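Local coordinates for glutathione S-transferase domain (Burkholderia graminis, PDB 4MF5), which binds glutathione and, as a member of the glutathione S-transferase superfamily, probably transfers it to electrophilic substrates, at residues A[57-71]-A[240-254]. Sequence-based numbering, arbitrary orientation.
Sequences SIMLEETGLPYEPHL and FVARPAVVRGLDSPK
E62 and R243 meet side-on: NE reaches OE2 and NH2 reaches OE1 (2.9 Å), both on the syn side, the carboxylate and guanidinium planes 33° apart. The methyl of A245 packs against the E62 carboxylate carbon. The preceding residue, E61, is held differently. R248 NE points at E61 OE1 (2.8 Å) almost in the guanidinium plane but from above the carboxylate plane, while E61 OE2 accepts from Y67 OH on its anti side; the carboxylate is thus gripped at both oxygens, which would probably favour its charged form. On the inner side of the helix pair, I58 is a knob in a hole of F240, V246, G249 and L250. With chi1 at -68°, CG1 lies beside the backbone N and runs over G249 CA (3.9 Å), carrying CD1 to F240 CZ (4.0 Å); CG2 meets V246 CG2. G249, lacking a side chain, lets the axes of helix segments 57-63 and 244-250 approach to 7.7 Å, with 138° between their N-to-C directions. S57 OG donates to G249 O (2.7 Å), which S252 N reaches from the opposite face. Farther on, P253, after a cis peptide bond, lays CG against H70 O and CB near L71 CD1 (4.0 Å). Helix 51-63 and edge strand 67-71 of the thioredoxin-like N-terminal domain thereby dock on helix 244-250 and the C-terminal tail, with helices 112-123 and 203-216 covering M59 on the side away from this contact.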
ATOM      1  N   SER A  57     -16.446  -2.651   3.712  1.00  7.76           N
ATOM      2  CA  SER A  57     -17.820  -3.131   3.858  1.00  7.99           C
ATOM      3  C   SER A  57     -18.051  -4.405   3.042  1.00  8.05           C
ATOM      4  O   SER A  57     -18.761  -5.308   3.518  1.00  8.49           O
ATOM      5  CB  SER A  57     -18.822  -2.045   3.509  1.00  8.32           C
ATOM      6  OG  SER A  57     -18.517  -1.487   2.257  1.00  8.92           O
ATOM      7  N   ILE A  58     -17.464  -4.516   1.844  1.00  7.70           N
ATOM      8  CA  ILE A  58     -17.562  -5.757   1.094  1.00  7.71           C
ATOM      9  C   ILE A  58     -16.947  -6.911   1.884  1.00  8.09           C
ATOM     10  O   ILE A  58     -17.527  -7.984   1.997  1.00  8.23           O
ATOM     11  CB  ILE A  58     -16.932  -5.641  -0.301  1.00  7.74           C
ATOM     12  CG1 ILE A  58     -17.771  -4.681  -1.171  1.00  8.41           C
ATOM     13  CG2 ILE A  58     -16.779  -7.007  -0.940  1.00  8.11           C
ATOM     14  CD1 ILE A  58     -17.088  -4.256  -2.457  1.00  9.00           C
ATOM     15  N   MET A  59     -15.754  -6.713   2.438  1.00  7.73           N
ATOM     16  CA  MET A  59     -15.113  -7.771   3.222  1.00  7.94           C
ATOM     17  C   MET A  59     -15.999  -8.216   4.394  1.00  8.43           C
ATOM     18  O   MET A  59     -16.143  -9.411   4.679  1.00  9.18           O
ATOM     19  CB  MET A  59     -13.758  -7.275   3.719  1.00  8.59           C
ATOM     20  CG  MET A  59     -12.994  -8.281   4.568  1.00  9.13           C
ATOM     21  SD  MET A  59     -12.535  -9.742   3.611  1.00  9.86           S
ATOM     22  CE  MET A  59     -11.447 -10.519   4.807  1.00 10.00           C
ATOM     23  N   LEU A  60     -16.597  -7.261   5.087  1.00  8.09           N
ATOM     24  CA  LEU A  60     -17.489  -7.561   6.191  1.00  8.60           C
ATOM     25  C   LEU A  60     -18.706  -8.340   5.724  1.00  8.94           C
ATOM     26  O   LEU A  60     -19.122  -9.306   6.371  1.00  9.64           O
ATOM     27  CB  LEU A  60     -17.887  -6.275   6.924  1.00  8.05           C
ATOM     28  CG  LEU A  60     -16.734  -5.608   7.673  1.00  8.33           C
ATOM     29  CD1 LEU A  60     -17.054  -4.150   7.984  1.00  8.63           C
ATOM     30  CD2 LEU A  60     -16.370  -6.361   8.943  1.00  8.73           C
ATOM     31  N   GLU A  61     -19.304  -7.936   4.606  1.00  8.60           N
ATOM     32  CA  GLU A  61     -20.450  -8.650   4.071  1.00  9.17           C
ATOM     33  C   GLU A  61     -20.081 -10.046   3.591  1.00  9.53           C
ATOM     34  O   GLU A  61     -20.855 -10.980   3.779  1.00 11.80           O
ATOM     35  CB  GLU A  61     -21.085  -7.840   2.927  1.00  9.63           C
ATOM     36  CG  GLU A  61     -21.733  -6.543   3.387  1.00 10.00           C
ATOM     37  CD  GLU A  61     -22.976  -6.729   4.227  1.00 10.77           C
ATOM     38  OE1 GLU A  61     -23.571  -7.826   4.207  1.00 11.55           O
ATOM     39  OE2 GLU A  61     -23.381  -5.743   4.883  1.00 11.80           O
ATOM     40  N   GLU A  62     -18.911 -10.212   2.986  1.00  8.80           N
ATOM     41  CA  GLU A  62     -18.473 -11.521   2.512  1.00  9.42           C
ATOM     42  C   GLU A  62     -18.262 -12.481   3.672  1.00 10.61           C
ATOM     43  O   GLU A  62     -18.656 -13.649   3.602  1.00 13.25           O
ATOM     44  CB  GLU A  62     -17.165 -11.397   1.720  1.00  9.39           C
ATOM     45  CG  GLU A  62     -17.316 -10.729   0.361  1.00  8.83           C
ATOM     46  CD  GLU A  62     -17.856 -11.595  -0.753  1.00  9.66           C
ATOM     47  OE1 GLU A  62     -18.210 -12.776  -0.491  1.00 12.10           O
ATOM     48  OE2 GLU A  62     -17.920 -11.099  -1.894  1.00  9.54           O
ATOM     49  N   THR A  63     -17.598 -12.011   4.724  1.00 10.48           N
ATOM     50  CA  THR A  63     -17.276 -12.862   5.854  1.00 11.43           C
ATOM     51  C   THR A  63     -18.442 -13.029   6.809  1.00 11.39           C
ATOM     52  O   THR A  63     -18.390 -13.905   7.655  1.00 14.08           O
ATOM     53  CB  THR A  63     -16.069 -12.352   6.649  1.00 12.83           C
ATOM     54  OG1 THR A  63     -16.362 -11.065   7.214  1.00 13.16           O
ATOM     55  CG2 THR A  63     -14.815 -12.334   5.785  1.00 14.73           C
ATOM     56  N   GLY A  64     -19.451 -12.169   6.715  1.00 10.93           N
ATOM     57  CA  GLY A  64     -20.591 -12.201   7.607  1.00 11.71           C
ATOM     58  C   GLY A  64     -20.312 -11.665   9.000  1.00 10.37           C
ATOM     59  O   GLY A  64     -21.152 -11.836   9.891  1.00 11.90           O
ATOM     60  N   LEU A  65     -19.173 -11.016   9.218  1.00  8.98           N
ATOM     61  CA  LEU A  65     -18.896 -10.497  10.531  1.00  8.80           C
ATOM     62  C   LEU A  65     -19.869  -9.364  10.841  1.00  8.83           C
ATOM     63  O   LEU A  65     -20.008  -8.440  10.043  1.00  9.82           O
ATOM     64  CB  LEU A  65     -17.473  -9.948  10.583  1.00  9.38           C
ATOM     65  CG  LEU A  65     -16.965  -9.560  11.965  1.00  9.86           C
ATOM     66  CD1 LEU A  65     -16.678 -10.782  12.805  1.00 10.45           C
ATOM     67  CD2 LEU A  65     -15.714  -8.706  11.866  1.00 11.46           C
ATOM     68  N   PRO A  66     -20.507  -9.360  12.027  1.00  8.82           N
ATOM     69  CA  PRO A  66     -21.401  -8.237  12.324  1.00  8.55           C
ATOM     70  C   PRO A  66     -20.655  -6.916  12.362  1.00  8.37           C
ATOM     71  O   PRO A  66     -19.511  -6.845  12.825  1.00  8.81           O
ATOM     72  CB  PRO A  66     -21.949  -8.595  13.716  1.00  9.14           C
ATOM     73  CG  PRO A  66     -21.843 -10.102  13.777  1.00  9.64           C
ATOM     74  CD  PRO A  66     -20.562 -10.408  13.067  1.00  9.11           C
ATOM     75  N   TYR A  67     -21.317  -5.866  11.918  1.00  8.34           N
ATOM     76  CA  TYR A  67     -20.713  -4.548  12.013  1.00  8.61           C
ATOM     77  C   TYR A  67     -21.774  -3.487  12.107  1.00  9.00           C
ATOM     78  O   TYR A  67     -22.931  -3.695  11.712  1.00 10.27           O
ATOM     79  CB  TYR A  67     -19.769  -4.285  10.839  1.00  8.76           C
ATOM     80  CG  TYR A  67     -20.411  -4.116   9.480  1.00  8.76           C
ATOM     81  CD1 TYR A  67     -20.851  -5.222   8.759  1.00  9.07           C
ATOM     82  CD2 TYR A  67     -20.551  -2.863   8.902  1.00  9.71           C
ATOM     83  CE1 TYR A  67     -21.388  -5.093   7.484  1.00  9.51           C
ATOM     84  CE2 TYR A  67     -21.099  -2.714   7.638  1.00 10.58           C
ATOM     85  CZ  TYR A  67     -21.511  -3.821   6.935  1.00 10.12           C
ATOM     86  OH  TYR A  67     -22.023  -3.635   5.671  1.00 11.41           O
ATOM     87  N   GLU A  68     -21.376  -2.332  12.622  1.00  9.54           N
ATOM     88  CA  GLU A  68     -22.231  -1.171  12.740  1.00  9.74           C
ATOM     89  C   GLU A  68     -21.652  -0.067  11.878  1.00  9.69           C
ATOM     90  O   GLU A  68     -20.600   0.471  12.206  1.00  9.55           O
ATOM     91  CB  GLU A  68     -22.325  -0.703  14.194  1.00 10.34           C
ATOM     92  CG  GLU A  68     -23.275   0.469  14.370  1.00 10.61           C
ATOM     93  CD  GLU A  68     -23.478   0.921  15.790  1.00 11.09           C
ATOM     94  OE1 GLU A  68     -22.992   0.244  16.710  1.00 10.87           O
ATOM     95  OE2 GLU A  68     -24.131   1.979  15.975  1.00 12.21           O
ATOM     96  N   PRO A  69     -22.306   0.265  10.757  1.00 10.36           N
ATOM     97  CA  PRO A  69     -21.774   1.276   9.858  1.00 11.01           C
ATOM     98  C   PRO A  69     -22.146   2.680  10.320  1.00 10.52           C
ATOM     99  O   PRO A  69     -23.229   2.915  10.843  1.00 13.08           O
ATOM    100  CB  PRO A  69     -22.452   0.952   8.533  1.00 14.99           C
ATOM    101  CG  PRO A  69     -23.752   0.345   8.925  1.00 17.62           C
ATOM    102  CD  PRO A  69     -23.484  -0.422  10.197  1.00 13.99           C
ATOM    103  N   HIS A  70     -21.237   3.604  10.071  1.00 10.26           N
ATOM    104  CA  HIS A  70     -21.406   5.017  10.380  1.00 10.16           C
ATOM    105  C   HIS A  70     -20.961   5.815   9.174  1.00 10.59           C
ATOM    106  O   HIS A  70     -19.839   5.639   8.704  1.00 10.90           O
ATOM    107  CB  HIS A  70     -20.569   5.408  11.587  1.00 11.00           C
ATOM    108  CG  HIS A  70     -20.924   4.648  12.821  1.00 10.62           C
ATOM    109  ND1 HIS A  70     -22.052   4.906  13.572  1.00 11.44           N
ATOM    110  CD2 HIS A  70     -20.301   3.611  13.425  1.00 11.03           C
ATOM    111  CE1 HIS A  70     -22.102   4.059  14.588  1.00 11.85           C
ATOM    112  NE2 HIS A  70     -21.052   3.262  14.519  1.00 12.04           N
ATOM    113  N   LEU A  71     -21.834   6.693   8.691  1.00 11.79           N
ATOM    114  CA  LEU A  71     -21.570   7.451   7.491  1.00 12.30           C
ATOM    115  C   LEU A  71     -20.743   8.691   7.827  1.00 11.93           C
ATOM    116  O   LEU A  71     -21.178   9.586   8.565  1.00 12.81           O
ATOM    117  CB  LEU A  71     -22.895   7.866   6.855  1.00 14.75           C
ATOM    118  CG  LEU A  71     -22.776   8.584   5.510  1.00 17.45           C
ATOM    119  CD1 LEU A  71     -22.330   7.640   4.422  1.00 19.59           C
ATOM    120  CD2 LEU A  71     -24.107   9.243   5.157  1.00 20.73           C
ATOM    121  N   PHE A 240     -17.446 -10.037 -10.102  1.00  8.06           N
ATOM    122  CA  PHE A 240     -17.315  -9.356  -8.818  1.00  8.33           C
ATOM    123  C   PHE A 240     -18.569  -8.573  -8.469  1.00  8.18           C
ATOM    124  O   PHE A 240     -19.119  -8.721  -7.371  1.00  8.78           O
ATOM    125  CB  PHE A 240     -16.095  -8.435  -8.871  1.00  8.38           C
ATOM    126  CG  PHE A 240     -15.814  -7.729  -7.563  1.00  8.33           C
ATOM    127  CD1 PHE A 240     -15.094  -8.372  -6.569  1.00  9.20           C
ATOM    128  CD2 PHE A 240     -16.218  -6.437  -7.345  1.00  8.54           C
ATOM    129  CE1 PHE A 240     -14.795  -7.741  -5.380  1.00  9.58           C
ATOM    130  CE2 PHE A 240     -15.929  -5.783  -6.148  1.00  8.93           C
ATOM    131  CZ  PHE A 240     -15.208  -6.442  -5.169  1.00  8.65           C
ATOM    132  N   VAL A 241     -19.021  -7.725  -9.399  1.00  8.27           N
ATOM    133  CA  VAL A 241     -20.112  -6.829  -9.069  1.00  8.99           C
ATOM    134  C   VAL A 241     -21.416  -7.546  -8.873  1.00  9.31           C
ATOM    135  O   VAL A 241     -22.304  -7.005  -8.203  1.00 11.21           O
ATOM    136  CB  VAL A 241     -20.258  -5.658 -10.073  1.00  9.40           C
ATOM    137  CG1 VAL A 241     -19.002  -4.805 -10.098  1.00 10.05           C
ATOM    138  CG2 VAL A 241     -20.630  -6.135 -11.472  1.00  9.11           C
ATOM    139  N   ALA A 242     -21.539  -8.764  -9.409  1.00  8.87           N
ATOM    140  CA  ALA A 242     -22.745  -9.574  -9.261  1.00  9.74           C
ATOM    141  C   ALA A 242     -22.820 -10.328  -7.935  1.00  9.15           C
ATOM    142  O   ALA A 242     -23.883 -10.866  -7.606  1.00 10.46           O
ATOM    143  CB  ALA A 242     -22.858 -10.554 -10.407  1.00 10.53           C
ATOM    144  N   ARG A 243     -21.722 -10.438  -7.198  1.00  8.86           N
ATOM    145  CA  ARG A 243     -21.761 -11.160  -5.938  1.00  9.22           C
ATOM    146  C   ARG A 243     -22.711 -10.474  -4.967  1.00  9.17           C
ATOM    147  O   ARG A 243     -22.599  -9.270  -4.744  1.00  9.26           O
ATOM    148  CB  ARG A 243     -20.362 -11.237  -5.314  1.00  9.35           C
ATOM    149  CG  ARG A 243     -19.367 -12.062  -6.123  1.00  9.36           C
ATOM    150  CD  ARG A 243     -17.989 -12.097  -5.495  1.00  9.58           C
ATOM    151  NE  ARG A 243     -17.985 -12.765  -4.191  1.00  9.27           N
ATOM    152  CZ  ARG A 243     -17.769 -14.053  -4.013  1.00 10.34           C
ATOM    153  NH1 ARG A 243     -17.562 -14.864  -5.045  1.00 12.60           N
ATOM    154  NH2 ARG A 243     -17.748 -14.536  -2.788  1.00 11.66           N
ATOM    155  N   PRO A 244     -23.618 -11.234  -4.334  1.00 10.59           N
ATOM    156  CA  PRO A 244     -24.567 -10.537  -3.449  1.00 11.09           C
ATOM    157  C   PRO A 244     -23.893  -9.770  -2.323  1.00 10.08           C
ATOM    158  O   PRO A 244     -24.360  -8.683  -1.958  1.00 10.14           O
ATOM    159  CB  PRO A 244     -25.466 -11.671  -2.934  1.00 12.88           C
ATOM    160  CG  PRO A 244     -25.510 -12.594  -4.114  1.00 15.81           C
ATOM    161  CD  PRO A 244     -24.086 -12.598  -4.645  1.00 13.11           C
ATOM    162  N   ALA A 245     -22.801 -10.295  -1.759  1.00  9.97           N
ATOM    163  CA  ALA A 245     -22.119  -9.569  -0.692  1.00 10.01           C
ATOM    164  C   ALA A 245     -21.479  -8.279  -1.203  1.00  9.27           C
ATOM    165  O   ALA A 245     -21.373  -7.309  -0.454  1.00  9.88           O
ATOM    166  CB  ALA A 245     -21.073 -10.447  -0.052  1.00 10.71           C
ATOM    167  N   VAL A 246     -21.026  -8.289  -2.462  1.00  8.98           N
ATOM    168  CA  VAL A 246     -20.489  -7.077  -3.071  1.00  9.30           C
ATOM    169  C   VAL A 246     -21.589  -6.035  -3.221  1.00  9.23           C
ATOM    170  O   VAL A 246     -21.407  -4.874  -2.862  1.00  9.73           O
ATOM    171  CB  VAL A 246     -19.768  -7.392  -4.411  1.00  9.01           C
ATOM    172  CG1 VAL A 246     -19.475  -6.108  -5.166  1.00  9.36           C
ATOM    173  CG2 VAL A 246     -18.508  -8.180  -4.147  1.00  9.17           C
ATOM    174  N   VAL A 247     -22.739  -6.440  -3.745  1.00  9.17           N
ATOM    175  CA  VAL A 247     -23.855  -5.530  -3.886  1.00  9.60           C
ATOM    176  C   VAL A 247     -24.200  -4.914  -2.515  1.00 10.01           C
ATOM    177  O   VAL A 247     -24.403  -3.700  -2.389  1.00 10.62           O
ATOM    178  CB  VAL A 247     -25.055  -6.253  -4.507  1.00 10.67           C
ATOM    179  CG1 VAL A 247     -26.309  -5.366  -4.506  1.00 15.01           C
ATOM    180  CG2 VAL A 247     -24.736  -6.686  -5.940  1.00 11.20           C
ATOM    181  N   ARG A 248     -24.259  -5.735  -1.464  1.00  9.56           N
ATOM    182  CA  ARG A 248     -24.544  -5.163  -0.139  1.00  9.98           C
ATOM    183  C   ARG A 248     -23.448  -4.198   0.318  1.00  9.78           C
ATOM    184  O   ARG A 248     -23.733  -3.118   0.841  1.00 10.43           O
ATOM    185  CB  ARG A 248     -24.740  -6.264   0.902  1.00 10.52           C
ATOM    186  CG  ARG A 248     -25.968  -7.145   0.672  1.00 12.15           C
ATOM    187  CD  ARG A 248     -26.287  -8.036   1.851  1.00 13.39           C
ATOM    188  NE  ARG A 248     -25.200  -8.920   2.243  1.00 13.95           N
ATOM    189  CZ  ARG A 248     -24.964 -10.132   1.758  1.00 14.14           C
ATOM    190  NH1 ARG A 248     -25.728 -10.645   0.804  1.00 14.49           N
ATOM    191  NH2 ARG A 248     -23.932 -10.834   2.231  1.00 16.78           N
ATOM    192  N   GLY A 249     -22.183  -4.587   0.150  1.00  9.30           N
ATOM    193  CA  GLY A 249     -21.092  -3.761   0.602  1.00  9.41           C
ATOM    194  C   GLY A 249     -20.979  -2.430  -0.131  1.00  9.55           C
ATOM    195  O   GLY A 249     -20.549  -1.415   0.459  1.00 10.21           O
ATOM    196  N   LEU A 250     -21.354  -2.419  -1.405  1.00  9.35           N
ATOM    197  CA  LEU A 250     -21.278  -1.195  -2.198  1.00 10.16           C
ATOM    198  C   LEU A 250     -22.250  -0.147  -1.719  1.00 11.31           C
ATOM    199  O   LEU A 250     -22.073   1.042  -2.024  1.00 13.40           O
ATOM    200  CB  LEU A 250     -21.547  -1.496  -3.661  1.00 10.61           C
ATOM    201  CG  LEU A 250     -20.416  -2.210  -4.398  1.00 10.92           C
ATOM    202  CD1 LEU A 250     -20.903  -2.688  -5.771  1.00 11.77           C
ATOM    203  CD2 LEU A 250     -19.162  -1.345  -4.541  1.00 12.40           C
ATOM    204  N   ASP A 251     -23.269  -0.559  -0.965  1.00 11.04           N
ATOM    205  CA  ASP A 251     -24.291   0.348  -0.453  1.00 12.15           C
ATOM    206  C   ASP A 251     -24.201   0.508   1.061  1.00 12.62           C
ATOM    207  O   ASP A 251     -25.211   0.736   1.720  1.00 15.28           O
ATOM    208  CB  ASP A 251     -25.678  -0.157  -0.851  1.00 16.04           C
ATOM    209  CG  ASP A 251     -26.773   0.867  -0.631  1.00 21.31           C
ATOM    210  OD1 ASP A 251     -26.514   2.082  -0.748  1.00 22.41           O
ATOM    211  OD2 ASP A 251     -27.906   0.434  -0.363  1.00 26.15           O
ATOM    212  N   SER A 252     -23.004   0.429   1.618  1.00 11.64           N
ATOM    213  CA  SER A 252     -22.837   0.504   3.060  1.00 11.24           C
ATOM    214  C   SER A 252     -21.584   1.297   3.385  1.00 11.76           C
ATOM    215  O   SER A 252     -20.516   0.954   2.876  1.00 13.17           O
ATOM    216  CB  SER A 252     -22.725  -0.913   3.626  1.00 13.48           C
ATOM    217  OG  SER A 252     -22.606  -0.883   5.014  1.00 15.87           O
ATOM    218  N   PRO A 253     -21.665   2.309   4.277  1.00 12.91           N
ATOM    219  CA  PRO A 253     -22.855   2.817   4.958  1.00 11.86           C
ATOM    220  C   PRO A 253     -23.868   3.379   3.983  1.00 15.01           C
ATOM    221  O   PRO A 253     -23.514   3.732   2.857  1.00 17.28           O
ATOM    222  CB  PRO A 253     -22.299   3.915   5.895  1.00 13.45           C
ATOM    223  CG  PRO A 253     -20.853   3.543   6.104  1.00 15.23           C
ATOM    224  CD  PRO A 253     -20.447   2.972   4.759  1.00 14.05           C
ATOM    225  N   LYS A 254     -25.109   3.467   4.436  1.00 19.25           N
ATOM    226  CA  LYS A 254     -26.214   3.926   3.601  1.00 23.90           C
ATOM    227  C   LYS A 254     -26.121   5.431   3.519  1.00 35.80           C
ATOM    228  O   LYS A 254     -25.858   6.081   4.532  1.00 38.06           O
ATOM    229  CB  LYS A 254     -27.561   3.478   4.169  1.00 30.59           C
ATOM    230  CG  LYS A 254     -28.081   2.182   3.554  1.00 39.31           C
ATOM    231  CD  LYS A 254     -28.171   1.044   4.551  1.00 64.33           C
ATOM    232  CE  LYS A 254     -28.151  -0.298   3.839  1.00 62.71           C
ATOM    233  NZ  LYS A 254     -26.762  -0.666   3.435  1.00 24.13           N
TER
HETATM  234  O   HOH W   1     -23.175 -11.177   5.172  1.00 26.54           O